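Local coordinates for maternal effect protein oskar (Drosophila melanogaster, PDB 5A4A) that binds RNA through its OSK domain, an SGNH hydrolase-like fold, and induces the germline as a component of germ plasm, at residues P26-L34 and L52-L61; I63-K71 and D102-M113. All coordinates share one frame; numbering follows the deposited sequence.

Interaction 1: residues P26-L34 and L52-L61; sequences PLMGDDFML and LQSGLCVSGL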
loop_
_atom_site.group_PDB
_atom_site.type_symbol
_atom_site.label_atom_id
_atom_site.label_comp_id
_atom_site.label_asym_id
_atom_site.label_seq_id
_atom_site.Cartn_x
_atom_site.Cartn_y
_atom_site.Cartn_z
ATOM N N PRO A 26 10.797 -0.708 -6.037
ATOM C CA PRO A 26 9.615 0.147 -6.207
ATOM C C PRO A 26 8.605 -0.139 -5.096
ATOM O O PRO A 26 8.508 -1.282 -4.646
ATOM C CB PRO A 26 9.040 -0.312 -7.555
ATOM C CG PRO A 26 10.210 -0.926 -8.285
ATOM C CD PRO A 26 11.019 -1.596 -7.193
ATOM N N LEU A 27 7.903 0.894 -4.648
ATOM C CA LEU A 27 6.843 0.765 -3.657
ATOM C C LEU A 27 5.510 0.869 -4.350
ATOM O O LEU A 27 5.287 1.798 -5.132
ATOM C CB LEU A 27 6.929 1.895 -2.638
ATOM C CG LEU A 27 8.108 1.864 -1.683
ATOM C CD1 LEU A 27 8.156 3.166 -0.911
ATOM C CD2 LEU A 27 7.952 0.684 -0.736
ATOM N N MET A 28 4.606 -0.054 -4.042
ATOM C CA MET A 28 3.238 0.065 -4.547
ATOM C C MET A 28 2.272 0.145 -3.381
ATOM O O MET A 28 2.326 -0.669 -2.475
ATOM C CB MET A 28 2.870 -1.117 -5.445
ATOM C CG MET A 28 1.429 -1.029 -5.954
ATOM S SD MET A 28 1.106 -2.078 -7.384
ATOM C CE MET A 28 1.155 -3.725 -6.670
ATOM N N GLY A 29 1.391 1.130 -3.387
ATOM C CA GLY A 29 0.486 1.275 -2.262
ATOM C C GLY A 29 -0.413 2.479 -2.424
ATOM O O GLY A 29 -0.497 3.037 -3.499
ATOM N N ASP A 30 -1.071 2.860 -1.335
ATOM C CA ASP A 30 -2.018 3.977 -1.334
ATOM C C ASP A 30 -1.443 5.191 -0.583
ATOM O O ASP A 30 -0.227 5.345 -0.516
ATOM C CB ASP A 30 -3.367 3.500 -0.768
ATOM C CG ASP A 30 -3.232 2.832 0.586
ATOM O OD1 ASP A 30 -2.496 3.363 1.445
ATOM O OD2 ASP A 30 -3.865 1.772 0.803
ATOM N N ASP A 31 -2.292 6.061 -0.026
ATOM C CA ASP A 31 -1.782 7.240 0.684
ATOM C C ASP A 31 -0.816 6.945 1.812
ATOM O O ASP A 31 0.049 7.768 2.089
ATOM C CB ASP A 31 -2.904 8.101 1.259
ATOM C CG ASP A 31 -3.521 9.019 0.230
ATOM O OD1 ASP A 31 -2.873 10.035 -0.136
ATOM O OD2 ASP A 31 -4.660 8.729 -0.194
ATOM N N PHE A 32 -0.961 5.799 2.482
ATOM C CA PHE A 32 -0.076 5.520 3.619
ATOM C C PHE A 32 1.383 5.363 3.203
ATOM O O PHE A 32 2.264 6.008 3.764
ATOM C CB PHE A 32 -0.550 4.318 4.440
ATOM C CG PHE A 32 -1.854 4.554 5.140
ATOM C CD1 PHE A 32 -1.933 5.440 6.210
ATOM C CD2 PHE A 32 -3.001 3.905 4.725
ATOM C CE1 PHE A 32 -3.134 5.667 6.852
ATOM C CE2 PHE A 32 -4.209 4.129 5.368
ATOM C CZ PHE A 32 -4.273 5.022 6.426
ATOM N N MET A 33 1.640 4.515 2.219
ATOM C CA MET A 33 2.993 4.390 1.702
ATOM C C MET A 33 3.424 5.622 0.899
ATOM O O MET A 33 4.592 5.991 0.931
ATOM C CB MET A 33 3.162 3.100 0.898
ATOM C CG MET A 33 3.188 1.842 1.764
ATOM S SD MET A 33 4.560 1.887 2.924
ATOM C CE MET A 33 5.875 2.224 1.776
ATOM N N LEU A 34 2.483 6.270 0.207
ATOM C CA LEU A 34 2.785 7.525 -0.482
ATOM C C LEU A 34 3.356 8.545 0.507
ATOM O O LEU A 34 4.385 9.172 0.247
ATOM C CB LEU A 34 1.539 8.085 -1.169
ATOM C CG LEU A 34 1.720 9.380 -1.981
ATOM C CD1 LEU A 34 2.821 9.203 -3.010
ATOM C CD2 LEU A 34 0.426 9.782 -2.673
ATOM N N LEU A 52 -3.098 12.493 -6.208
ATOM C CA LEU A 52 -1.709 12.518 -5.792
ATOM C C LEU A 52 -1.117 11.126 -5.954
ATOM O O LEU A 52 -1.721 10.134 -5.539
ATOM C CB LEU A 52 -1.633 12.883 -4.319
ATOM C CG LEU A 52 -0.459 13.702 -3.817
ATOM C CD1 LEU A 52 -0.421 15.041 -4.560
ATOM C CD2 LEU A 52 -0.624 13.920 -2.333
ATOM N N GLN A 53 0.069 11.055 -6.544
ATOM C CA GLN A 53 0.744 9.770 -6.684
ATOM C C GLN A 53 2.223 9.969 -6.948
ATOM O O GLN A 53 2.651 11.053 -7.341
ATOM C CB GLN A 53 0.114 8.962 -7.817
ATOM C CG GLN A 53 0.105 9.677 -9.173
ATOM C CD GLN A 53 -0.939 9.095 -10.108
ATOM O OE1 GLN A 53 -0.668 8.140 -10.846
ATOM N NE2 GLN A 53 -2.150 9.651 -10.060
ATOM N N SER A 54 2.994 8.908 -6.731
ATOM C CA SER A 54 4.420 8.905 -7.003
ATOM C C SER A 54 4.738 7.470 -7.343
ATOM O O SER A 54 4.665 6.616 -6.476
ATOM C CB SER A 54 5.215 9.303 -5.760
ATOM O OG SER A 54 6.607 9.307 -6.025
ATOM N N GLY A 55 5.051 7.202 -8.604
ATOM C CA GLY A 55 5.268 5.834 -9.046
ATOM C C GLY A 55 4.028 4.982 -8.832
ATOM O O GLY A 55 2.923 5.367 -9.226
ATOM N N LEU A 56 4.214 3.818 -8.208
ATOM C CA LEU A 56 3.111 2.896 -7.960
ATOM C C LEU A 56 2.393 3.165 -6.631
ATOM O O LEU A 56 1.543 2.380 -6.212
ATOM C CB LEU A 56 3.616 1.442 -8.020
ATOM C CG LEU A 56 4.362 1.081 -9.308
ATOM C CD1 LEU A 56 4.905 -0.350 -9.230
ATOM C CD2 LEU A 56 3.466 1.235 -10.526
ATOM N N CYS A 57 2.727 4.273 -5.973
ATOM C CA CYS A 57 1.966 4.732 -4.812
ATOM C C CYS A 57 0.961 5.787 -5.239
ATOM O O CYS A 57 1.349 6.871 -5.650
ATOM C CB CYS A 57 2.895 5.326 -3.742
ATOM S SG CYS A 57 3.883 4.050 -2.901
ATOM N N VAL A 58 -0.326 5.464 -5.135
ATOM C CA VAL A 58 -1.395 6.331 -5.633
ATOM C C VAL A 58 -2.478 6.517 -4.570
ATOM O O VAL A 58 -2.962 5.537 -4.001
ATOM C CB VAL A 58 -2.061 5.696 -6.887
ATOM C CG1 VAL A 58 -3.141 6.626 -7.471
ATOM C CG2 VAL A 58 -1.006 5.329 -7.958
ATOM N N SER A 59 -2.874 7.764 -4.309
ATOM C CA SER A 59 -3.993 8.010 -3.410
ATOM C C SER A 59 -5.248 7.286 -3.904
ATOM O O SER A 59 -5.612 7.390 -5.076
ATOM C CB SER A 59 -4.287 9.513 -3.301
ATOM O OG SER A 59 -5.405 9.727 -2.449
ATOM N N GLY A 60 -5.896 6.543 -3.011
ATOM C CA GLY A 60 -7.111 5.828 -3.366
ATOM C C GLY A 60 -6.906 4.530 -4.131
ATOM O O GLY A 60 -7.873 3.974 -4.665
ATOM N N LEU A 61 -5.671 4.034 -4.188
ATOM C CA LEU A 61 -5.392 2.793 -4.919
ATOM C C LEU A 61 -5.970 1.578 -4.192
ATOM O O LEU A 61 -5.549 1.242 -3.088
ATOM C CB LEU A 61 -3.884 2.593 -5.128
ATOM C CG LEU A 61 -3.471 1.590 -6.217
ATOM C CD1 LEU A 61 -3.770 2.143 -7.623
ATOM C CD2 LEU A 61 -2.006 1.201 -6.081
HETATM O O HOH W 1 6.723 3.144 -7.057
HETATM O O HOH W 2 -5.360 0.033 -0.637
HETATM O O HOH W 3 -5.241 6.183 -0.257
#
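Gly29 and Cys57 pair in parallel where strands 25-29 and 56-58 of an SGNH hydrolase-like alpha/beta fold run side by side. The backbone of Gly29 is gripped from both ends: its N donates to Leu56 O (3.1 Å), and its O accepts from Val58 N (2.9 Å). The CA atoms of Met28, Cys57 and Asp30 add CA-H...O contacts along the same seam.

The tight part lies on the face of Cys57. Its SG sits 3.7 Å from Leu27 CB, with Met33 CB a little farther off, while Leu34 drops from the first turn of helix 31-40 and spreads its two methyls. CD1 meets Ser54 CB at 3.6 Å and also faces Cys57 CB; CD2 lies 3.6 Å from Leu52 O. With its CG anti to the backbone N (chi1 -178°), Leu34 reaches down from the helix onto the hairpin formed by strands 53-54 and 56-58. On the other face, the CB atoms of Met28 and Leu56 touch, and Leu61 CD2 packs against Met28 CG; Ala66 of helix 63-71 closes over this side.

At the edges water takes over part of the bonding. One water bridges Leu27 O to Leu56 N, and another links Asp30 OD2 with Leu61 O. Asp30 N-caps the helix, its OD1 accepting from Phe32 N. A third water joins Asp31 N, Asp31 OD2 and Gly60 N. The exception here is a direct bond: Ser59 OG, which also accepts from Gly182 N, donates to the syn side of Asp31 OD2 at 2.6 Å, 19° out of the carboxylate plane.

Interaction 2: residues I63-K71 and D102-M113; sequences INGARNRLK and DFRLLIKEMHNM. With SO4 (sulfate ion), chain G.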
loop_
_atom_site.group_PDB
_atom_site.type_symbol
_atom_site.label_atom_id
_atom_site.label_comp_id
_atom_site.label_asym_id
_atom_site.label_seq_id
_atom_site.Cartn_x
_atom_site.Cartn_y
_atom_site.Cartn_z
ATOM N N ILE A 63 -6.995 -2.691 -4.404
ATOM C CA ILE A 63 -6.365 -3.884 -4.947
ATOM C C ILE A 63 -6.625 -3.958 -6.454
ATOM O O ILE A 63 -5.699 -4.178 -7.230
ATOM C CB ILE A 63 -6.862 -5.154 -4.241
ATOM C CG1 ILE A 63 -6.387 -5.172 -2.786
ATOM C CG2 ILE A 63 -6.350 -6.399 -4.947
ATOM C CD1 ILE A 63 -7.202 -6.105 -1.891
ATOM N N ASN A 64 -7.873 -3.748 -6.866
ATOM C CA ASN A 64 -8.196 -3.685 -8.296
ATOM C C ASN A 64 -7.495 -2.531 -9.008
ATOM O O ASN A 64 -7.051 -2.673 -10.150
ATOM C CB ASN A 64 -9.711 -3.631 -8.519
ATOM C CG ASN A 64 -10.356 -4.993 -8.383
ATOM O OD1 ASN A 64 -9.668 -5.991 -8.177
ATOM N ND2 ASN A 64 -11.684 -5.042 -8.490
ATOM N N GLY A 65 -7.382 -1.392 -8.329
ATOM C CA GLY A 65 -6.612 -0.281 -8.863
ATOM C C GLY A 65 -5.168 -0.675 -9.129
ATOM O O GLY A 65 -4.583 -0.269 -10.137
ATOM N N ALA A 66 -4.596 -1.463 -8.220
ATOM C CA ALA A 66 -3.214 -1.912 -8.353
ATOM C C ALA A 66 -3.090 -2.871 -9.535
ATOM O O ALA A 66 -2.135 -2.801 -10.310
ATOM C CB ALA A 66 -2.730 -2.572 -7.056
ATOM N N ARG A 67 -4.073 -3.755 -9.675
ATOM C CA ARG A 67 -4.125 -4.686 -10.801
ATOM C C ARG A 67 -4.102 -3.912 -12.119
ATOM O O ARG A 67 -3.356 -4.260 -13.043
ATOM C CB ARG A 67 -5.383 -5.560 -10.707
ATOM C CG ARG A 67 -5.332 -6.647 -9.625
ATOM C CD ARG A 67 -6.683 -7.352 -9.450
ATOM N NE ARG A 67 -7.063 -8.154 -10.616
ATOM C CZ ARG A 67 -8.300 -8.588 -10.855
ATOM N NH1 ARG A 67 -9.281 -8.301 -10.011
ATOM N NH2 ARG A 67 -8.553 -9.317 -11.935
ATOM N N ASN A 68 -4.914 -2.858 -12.195
ATOM C CA ASN A 68 -4.940 -1.989 -13.377
ATOM C C ASN A 68 -3.662 -1.185 -13.559
ATOM O O ASN A 68 -3.174 -1.022 -14.684
ATOM C CB ASN A 68 -6.140 -1.032 -13.342
ATOM C CG ASN A 68 -7.464 -1.746 -13.538
ATOM O OD1 ASN A 68 -7.520 -2.813 -14.151
ATOM N ND2 ASN A 68 -8.538 -1.160 -13.014
ATOM N N ARG A 69 -3.123 -0.681 -12.455
ATOM C CA ARG A 69 -1.930 0.161 -12.504
ATOM C C ARG A 69 -0.744 -0.599 -13.104
ATOM O O ARG A 69 0.016 -0.045 -13.899
ATOM C CB ARG A 69 -1.585 0.681 -11.106
ATOM C CG ARG A 69 -0.382 1.628 -11.050
ATOM C CD ARG A 69 -0.680 2.957 -11.722
ATOM N NE ARG A 69 0.505 3.809 -11.805
ATOM C CZ ARG A 69 1.409 3.742 -12.778
ATOM N NH1 ARG A 69 1.284 2.844 -13.752
ATOM N NH2 ARG A 69 2.444 4.569 -12.776
ATOM N N LEU A 70 -0.597 -1.871 -12.731
ATOM C CA LEU A 70 0.503 -2.686 -13.248
ATOM C C LEU A 70 0.414 -2.962 -14.742
ATOM O O LEU A 70 1.434 -3.190 -15.394
ATOM C CB LEU A 70 0.616 -4.007 -12.481
ATOM C CG LEU A 70 1.060 -3.848 -11.030
ATOM C CD1 LEU A 70 1.121 -5.224 -10.364
ATOM C CD2 LEU A 70 2.412 -3.164 -10.966
ATOM N N LYS A 71 -0.801 -2.945 -15.281
ATOM C CA LYS A 71 -0.992 -3.109 -16.719
ATOM C C LYS A 71 -0.524 -1.853 -17.427
ATOM O O LYS A 71 -0.206 -1.875 -18.614
ATOM C CB LYS A 71 -2.461 -3.359 -17.050
ATOM C CG LYS A 71 -3.031 -4.636 -16.466
ATOM C CD LYS A 71 -4.515 -4.794 -16.800
ATOM C CE LYS A 71 -5.044 -6.119 -16.263
ATOM N NZ LYS A 71 -6.512 -6.289 -16.465
ATOM N N ASP A 102 -9.896 -10.391 -5.007
ATOM C CA ASP A 102 -9.096 -9.435 -5.773
ATOM C C ASP A 102 -7.605 -9.587 -5.484
ATOM O O ASP A 102 -6.775 -9.539 -6.395
ATOM C CB ASP A 102 -9.532 -7.994 -5.462
ATOM C CG ASP A 102 -10.932 -7.680 -5.954
ATOM O OD1 ASP A 102 -11.498 -8.486 -6.724
ATOM O OD2 ASP A 102 -11.471 -6.614 -5.576
ATOM N N PHE A 103 -7.264 -9.773 -4.213
ATOM C CA PHE A 103 -5.870 -9.922 -3.824
ATOM C C PHE A 103 -5.257 -11.193 -4.440
ATOM O O PHE A 103 -4.126 -11.178 -4.925
ATOM C CB PHE A 103 -5.727 -9.918 -2.297
ATOM C CG PHE A 103 -4.297 -9.874 -1.830
ATOM C CD1 PHE A 103 -3.617 -8.674 -1.785
ATOM C CD2 PHE A 103 -3.635 -11.039 -1.461
ATOM C CE1 PHE A 103 -2.303 -8.617 -1.369
ATOM C CE2 PHE A 103 -2.314 -10.994 -1.043
ATOM C CZ PHE A 103 -1.647 -9.784 -1.000
ATOM N N ARG A 104 -6.016 -12.285 -4.450
ATOM C CA ARG A 104 -5.540 -13.525 -5.061
ATOM C C ARG A 104 -5.244 -13.294 -6.547
ATOM O O ARG A 104 -4.235 -13.763 -7.073
ATOM C CB ARG A 104 -6.568 -14.642 -4.848
ATOM C CG ARG A 104 -6.281 -15.935 -5.565
ATOM C CD ARG A 104 -7.377 -16.954 -5.264
ATOM N NE ARG A 104 -7.202 -17.594 -3.962
ATOM C CZ ARG A 104 -7.911 -17.318 -2.869
ATOM N NH1 ARG A 104 -8.869 -16.395 -2.896
ATOM N NH2 ARG A 104 -7.661 -17.973 -1.743
ATOM N N LEU A 105 -6.100 -12.521 -7.209
ATOM C CA LEU A 105 -5.886 -12.188 -8.616
ATOM C C LEU A 105 -4.715 -11.224 -8.847
ATOM O O LEU A 105 -4.047 -11.312 -9.878
ATOM C CB LEU A 105 -7.169 -11.641 -9.250
ATOM C CG LEU A 105 -8.300 -12.664 -9.377
ATOM C CD1 LEU A 105 -9.551 -11.996 -9.927
ATOM C CD2 LEU A 105 -7.881 -13.845 -10.245
ATOM N N LEU A 106 -4.477 -10.303 -7.909
ATOM C CA LEU A 106 -3.301 -9.428 -7.990
ATOM C C LEU A 106 -2.016 -10.260 -7.942
ATOM O O LEU A 106 -1.100 -10.077 -8.751
ATOM C CB LEU A 106 -3.302 -8.379 -6.863
ATOM C CG LEU A 106 -2.037 -7.513 -6.734
ATOM C CD1 LEU A 106 -1.782 -6.667 -7.993
ATOM C CD2 LEU A 106 -2.083 -6.605 -5.491
ATOM N N ILE A 107 -1.953 -11.169 -6.988
ATOM C CA ILE A 107 -0.798 -12.059 -6.864
ATOM C C ILE A 107 -0.572 -12.887 -8.136
ATOM O O ILE A 107 0.555 -13.023 -8.613
ATOM C CB ILE A 107 -0.935 -12.990 -5.641
ATOM C CG1 ILE A 107 -0.971 -12.181 -4.340
ATOM C CG2 ILE A 107 0.217 -13.985 -5.599
ATOM C CD1 ILE A 107 0.286 -11.338 -4.072
ATOM N N LYS A 108 -1.653 -13.421 -8.696
ATOM C CA LYS A 108 -1.566 -14.209 -9.921
ATOM C C LYS A 108 -1.137 -13.360 -11.110
ATOM O O LYS A 108 -0.339 -13.797 -11.935
ATOM C CB LYS A 108 -2.914 -14.884 -10.187
ATOM C CG LYS A 108 -3.080 -15.545 -11.542
ATOM C CD LYS A 108 -4.516 -16.064 -11.664
ATOM C CE LYS A 108 -4.972 -16.192 -13.108
ATOM N NZ LYS A 108 -4.292 -17.316 -13.798
ATOM N N GLU A 109 -1.667 -12.140 -11.197
ATOM C CA GLU A 109 -1.297 -11.235 -12.277
ATOM C C GLU A 109 0.181 -10.837 -12.214
ATOM O O GLU A 109 0.868 -10.802 -13.233
ATOM C CB GLU A 109 -2.179 -9.983 -12.247
ATOM C CG GLU A 109 -1.680 -8.870 -13.129
ATOM C CD GLU A 109 -2.550 -7.631 -13.037
ATOM O OE1 GLU A 109 -3.705 -7.728 -12.593
ATOM O OE2 GLU A 109 -2.088 -6.545 -13.401
ATOM N N MET A 110 0.669 -10.540 -11.018
ATOM C CA MET A 110 2.086 -10.232 -10.857
ATOM C C MET A 110 2.948 -11.422 -11.293
ATOM O O MET A 110 3.974 -11.246 -11.952
ATOM C CB MET A 110 2.383 -9.805 -9.416
ATOM C CG MET A 110 1.722 -8.472 -9.061
ATOM S SD MET A 110 2.134 -7.836 -7.435
ATOM C CE MET A 110 3.879 -7.458 -7.661
ATOM N N HIS A 111 2.511 -12.629 -10.953
ATOM C CA HIS A 111 3.239 -13.828 -11.366
ATOM C C HIS A 111 3.273 -13.915 -12.896
ATOM O O HIS A 111 4.319 -14.163 -13.505
ATOM C CB HIS A 111 2.597 -15.079 -10.768
ATOM C CG HIS A 111 3.426 -16.317 -10.927
ATOM N ND1 HIS A 111 2.889 -17.581 -10.915
ATOM C CD2 HIS A 111 4.763 -16.473 -11.109
ATOM C CE1 HIS A 111 3.856 -18.473 -11.079
ATOM N NE2 HIS A 111 4.999 -17.821 -11.197
ATOM N N ASN A 112 2.122 -13.693 -13.516
ATOM C CA ASN A 112 2.050 -13.688 -14.972
ATOM C C ASN A 112 2.892 -12.584 -15.633
ATOM O O ASN A 112 3.367 -12.748 -16.763
ATOM C CB ASN A 112 0.589 -13.634 -15.431
ATOM C CG ASN A 112 -0.151 -14.932 -15.156
ATOM O OD1 ASN A 112 0.462 -15.996 -15.044
ATOM N ND2 ASN A 112 -1.474 -14.855 -15.051
ATOM N N MET A 113 3.093 -11.475 -14.927
ATOM C CA MET A 113 3.927 -10.386 -15.428
ATOM C C MET A 113 5.395 -10.556 -15.068
ATOM O O MET A 113 6.228 -9.722 -15.443
ATOM C CB MET A 113 3.432 -9.044 -14.889
ATOM C CG MET A 113 2.074 -8.658 -15.403
ATOM S SD MET A 113 1.541 -7.114 -14.661
ATOM C CE MET A 113 0.078 -6.776 -15.633
HETATM S S SO4 G . -12.277 -9.836 -11.840
HETATM O O1 SO4 G . -13.070 -8.891 -12.627
HETATM O O2 SO4 G . -11.087 -10.202 -12.608
HETATM O O3 SO4 G . -11.895 -9.202 -10.578
HETATM O O4 SO4 G . -13.053 -11.039 -11.547
HETATM O O HOH W 4 -10.252 -3.989 -5.197
HETATM O O HOH W 5 -13.369 -7.734 -8.581
HETATM O O HOH W 6 -5.748 -9.630 -12.864
#
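Arg67 sits as a knob among Asp102, Leu105, Leu106 and Glu109 of helix 96-112; segments 63-71 and 102-112 run nearly parallel, their axes 9.2 Å apart at closest and 19° from each other. The Arg67 guanidinium is laid flat over Leu105, whose CB sits 3.6 Å above the plane, over the centre. The chain is extended at chi2 and bends at chi3 (67°), which turns NH1 and NH2 outward to a sulfate, probably from the crystallisation liquor. NH1 reaches O3 and NH2 reaches O2 of the sulfate, both at 2.8 Å and nearly straight.

Asp102 OD1 is a long salt-bridge partner of NH1, and Glu109 OE1 one of NE, its carboxylate turned 66° from the guanidinium, with a water between OE1 and NH2. The other oxygen, Glu109 OE2, lies 2.6 Å from Arg67 O. Arg67 NH1 also bonds Asn64 OD1 from above the amide plane, plausibly easing the closeness of that oxygen to Asp102 OD2, 3.2 Å away, an acceptor too and not bonded to it. Asn64 and Asp102 cross at about a right angle; one water joins Asn64 ND2 to Asp102 OD1, another Asn64 N to Asp102 OD2. Were Arg67 replaced by an alanine, Asp102 and Glu109 would probably lose the positive charge between them, and Leu105 its guanidinium cover.

Inward from these polar groups, Leu106 is the reciprocal knob among Ile63, Ala66, Arg67 and Leu70. Leu70 crosses it, CD1 to CD1 at 4.0 Å, and the same methyl meets Met110 CG at 3.6 Å. Farther along, Met113 SD reaches Leu70 CB.

Behind the pair, Ala66 and Leu70 rest on Met28 of strand 25-29, Met110 touches strand 116-120, and Phe103 packs edge-to-face with Phe141 of helix 132-148.

Overall arrangement
Both segments of interaction 1 come before those of interaction 2 in the chain, and the centres of the two contacts lie about 15 Å apart. The first is buried near the middle of the domain, about 6 Å from the centre of the chain; the second lies farther out, about 13 Å from it, and is only partly buried. Strand 56-58 is followed, after a short turn, by helix 63-71, which connects them: Ala66 touches Leu61, and Arg69 packs on Leu56. Helix 63-71 packs on strand 25-29 and helix 96-112 on Pro117 of strand 116-120, which places the pair against the sheet. Together the contacts build the layered helix-on-sheet body of this SGNH hydrolase-like domain.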